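Polyhedrin (Operophtera brumata cypovirus 19, PDB 5A99) forms the crystalline matrix of cypovirus polyhedra, the micrometre-sized occlusion bodies that embed virus particles and probably protect them outside the insect host. Local coordinates at residues Asp102-Pro108 / Pro180-Val184. Numbering follows the deposited sequence.
Sequences DKGMNEP and PCHPV
Glu-107 and His-182 make the tight centre of this contact, a His-carboxylate hydrogen bond: histidine offers an in-plane ring N-H, and ND1 donates to the syn lone pair of Glu-107 OE2 at 2.6 Å, with an N-H...O angle of 154°. OE2 lies at the ring's edge, 15° out of its plane, and carboxylate and imidazole are nearly coplanar. Glutamate suits this buried place because its chain, extended beyond CG (chi2 -174°), reaches from one loop to the other and offers two acceptors. OE2 also accepts from Trp-63 NE1, while Gly-104 N gives OE1 a nearly straight bond of 2.7 Å, on the anti side and tilted out of the carboxylate plane. These bonds fix the carboxylate's rotation. Gly-104, where a CB would run into Asn-106 OD1, starts a type I beta turn to Glu-107, between helix 81-92 and strand 110-116; 180-184 leads into strand 184-190 of the three-stranded sheet. Beside the pair, Pro-108 CG rests 4.2 Å from Pro-183 CG, two rigid rings in apolar packing, and a water links Pro-108 O to Cys-181 O. Packing thins toward the assembly's outer side, where long, exposed Lys-103 brings CG 4.1 Å from His-182 CE1 and, bent at chi4, NZ 3.9 Å from Cys-181 SG.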
ATOM      1  N   ASP A 102       5.115 -15.254  26.443  1.00 14.66           N
ATOM      2  CA  ASP A 102       6.343 -14.592  25.997  1.00 16.96           C
ATOM      3  C   ASP A 102       6.412 -14.531  24.479  1.00 17.51           C
ATOM      4  O   ASP A 102       6.848 -13.532  23.904  1.00 17.54           O
ATOM      5  CB  ASP A 102       7.570 -15.358  26.470  1.00 11.19           C
ATOM      6  CG  ASP A 102       8.109 -14.852  27.787  1.00 16.35           C
ATOM      7  OD1 ASP A 102       7.650 -13.786  28.258  1.00 15.37           O
ATOM      8  OD2 ASP A 102       9.015 -15.511  28.337  1.00 20.29           O
ATOM      9  N   LYS A 103       6.024 -15.637  23.848  1.00 13.02           N
ATOM     10  CA  LYS A 103       6.050 -15.761  22.408  1.00 17.02           C
ATOM     11  C   LYS A 103       4.715 -16.307  21.953  1.00 16.62           C
ATOM     12  O   LYS A 103       4.027 -17.002  22.708  1.00 17.24           O
ATOM     13  CB  LYS A 103       7.171 -16.701  21.965  1.00 18.83           C
ATOM     14  CG  LYS A 103       8.567 -16.281  22.428  1.00 16.68           C
ATOM     15  CD  LYS A 103       9.659 -16.997  21.649  1.00 25.93           C
ATOM     16  CE  LYS A 103      11.006 -16.944  22.361  1.00 41.82           C
ATOM     17  NZ  LYS A 103      11.227 -15.680  23.128  1.00 31.59           N
ATOM     18  N   GLY A 104       4.345 -15.992  20.720  1.00 15.79           N
ATOM     19  CA  GLY A 104       3.081 -16.443  20.181  1.00 10.65           C
ATOM     20  C   GLY A 104       3.254 -17.691  19.350  1.00 14.68           C
ATOM     21  O   GLY A 104       4.253 -17.845  18.642  1.00 12.52           O
ATOM     22  N   MET A 105       2.280 -18.590  19.451  1.00 16.43           N
ATOM     23  CA  MET A 105       2.222 -19.753  18.578  1.00 11.63           C
ATOM     24  C   MET A 105       2.128 -19.302  17.127  1.00 11.04           C
ATOM     25  O   MET A 105       2.496 -20.039  16.216  1.00 13.22           O
ATOM     26  CB  MET A 105       1.007 -20.605  18.926  1.00 14.89           C
ATOM     27  CG  MET A 105       1.091 -21.271  20.271  1.00 12.22           C
ATOM     28  SD  MET A 105       2.697 -22.059  20.539  1.00 11.21           S
ATOM     29  CE  MET A 105       2.339 -22.995  22.027  1.00 10.87           C
ATOM     30  N   ASN A 106       1.650 -18.075  16.924  1.00  9.13           N
ATOM     31  CA  ASN A 106       1.427 -17.547  15.580  1.00 14.18           C
ATOM     32  C   ASN A 106       2.688 -16.981  14.945  1.00 15.43           C
ATOM     33  O   ASN A 106       2.679 -16.625  13.772  1.00 15.02           O
ATOM     34  CB  ASN A 106       0.322 -16.467  15.598  1.00 10.52           C
ATOM     35  CG  ASN A 106       0.616 -15.331  16.587  1.00 12.85           C
ATOM     36  OD1 ASN A 106       1.375 -15.504  17.543  1.00 14.35           O
ATOM     37  ND2 ASN A 106      -0.005 -14.171  16.365  1.00 13.99           N
ATOM     38  N   GLU A 107       3.763 -16.892  15.718  1.00 14.57           N
ATOM     39  CA  GLU A 107       4.989 -16.239  15.256  1.00 17.92           C
ATOM     40  C   GLU A 107       5.937 -17.193  14.533  1.00 13.30           C
ATOM     41  O   GLU A 107       6.041 -18.360  14.892  1.00 14.49           O
ATOM     42  CB  GLU A 107       5.728 -15.618  16.441  1.00 19.03           C
ATOM     43  CG  GLU A 107       4.971 -14.496  17.153  1.00 14.65           C
ATOM     44  CD  GLU A 107       5.824 -13.841  18.216  1.00 13.98           C
ATOM     45  OE1 GLU A 107       6.041 -14.467  19.269  1.00 14.67           O
ATOM     46  OE2 GLU A 107       6.302 -12.711  17.992  1.00 13.71           O
ATOM     47  N   PRO A 108       6.655 -16.677  13.527  1.00 12.86           N
ATOM     48  CA  PRO A 108       7.582 -17.466  12.712  1.00 14.30           C
ATOM     49  C   PRO A 108       8.843 -17.820  13.493  1.00 15.05           C
ATOM     50  O   PRO A 108       9.282 -17.066  14.365  1.00 17.38           O
ATOM     51  CB  PRO A 108       7.909 -16.522  11.546  1.00 14.72           C
ATOM     52  CG  PRO A 108       7.772 -15.151  12.134  1.00 16.24           C
ATOM     53  CD  PRO A 108       6.656 -15.253  13.144  1.00 14.67           C
ATOM     54  N   PRO A 180      15.578  -9.863  15.659  1.00 14.96           N
ATOM     55  CA  PRO A 180      14.526  -9.767  16.673  1.00 15.49           C
ATOM     56  C   PRO A 180      13.612 -11.004  16.717  1.00 19.29           C
ATOM     57  O   PRO A 180      13.265 -11.558  15.671  1.00 13.19           O
ATOM     58  CB  PRO A 180      13.755  -8.518  16.245  1.00 16.56           C
ATOM     59  CG  PRO A 180      14.799  -7.657  15.585  1.00 18.13           C
ATOM     60  CD  PRO A 180      15.712  -8.624  14.874  1.00 11.52           C
ATOM     61  N   CYS A 181      13.243 -11.419  17.929  1.00 17.70           N
ATOM     62  CA  CYS A 181      12.292 -12.513  18.130  1.00 15.67           C
ATOM     63  C   CYS A 181      10.909 -12.217  17.579  1.00 15.14           C
ATOM     64  O   CYS A 181      10.205 -13.127  17.153  1.00 18.82           O
ATOM     65  CB  CYS A 181      12.129 -12.810  19.623  1.00 24.19           C
ATOM     66  SG  CYS A 181      13.280 -14.004  20.308  1.00 45.46           S
ATOM     67  N   HIS A 182      10.521 -10.947  17.622  1.00 14.42           N
ATOM     68  CA  HIS A 182       9.170 -10.509  17.270  1.00 16.92           C
ATOM     69  C   HIS A 182       9.310  -9.467  16.172  1.00 15.28           C
ATOM     70  O   HIS A 182       9.387  -8.271  16.435  1.00 13.57           O
ATOM     71  CB  HIS A 182       8.461  -9.932  18.497  1.00 13.65           C
ATOM     72  CG  HIS A 182       8.580 -10.800  19.715  1.00 12.71           C
ATOM     73  ND1 HIS A 182       7.731 -11.858  19.957  1.00 18.57           N
ATOM     74  CD2 HIS A 182       9.460 -10.783  20.741  1.00 11.38           C
ATOM     75  CE1 HIS A 182       8.079 -12.451  21.086  1.00 17.37           C
ATOM     76  NE2 HIS A 182       9.124 -11.818  21.583  1.00 14.74           N
ATOM     77  N   PRO A 183       9.366  -9.938  14.925  1.00 14.54           N
ATOM     78  CA  PRO A 183       9.897  -9.169  13.798  1.00 17.42           C
ATOM     79  C   PRO A 183       8.913  -8.243  13.100  1.00 15.98           C
ATOM     80  O   PRO A 183       7.704  -8.501  13.039  1.00 11.80           O
ATOM     81  CB  PRO A 183      10.340 -10.266  12.820  1.00 14.03           C
ATOM     82  CG  PRO A 183       9.355 -11.355  13.042  1.00 18.50           C
ATOM     83  CD  PRO A 183       9.032 -11.317  14.536  1.00 13.47           C
ATOM     84  N   VAL A 184       9.470  -7.137  12.615  1.00 13.25           N
ATOM     85  CA  VAL A 184       8.867  -6.302  11.584  1.00 12.29           C
ATOM     86  C   VAL A 184       9.875  -6.402  10.439  1.00 10.99           C
ATOM     87  O   VAL A 184      11.081  -6.395  10.676  1.00 12.42           O
ATOM     88  CB  VAL A 184       8.727  -4.844  12.034  1.00  9.10           C
ATOM     89  CG1 VAL A 184       8.540  -3.928  10.832  1.00 15.28           C
ATOM     90  CG2 VAL A 184       7.561  -4.679  13.040  1.00 11.00           C
TER
HETATM   91  O   HOH W   1       8.654 -14.203  15.343  1.00 20.61           O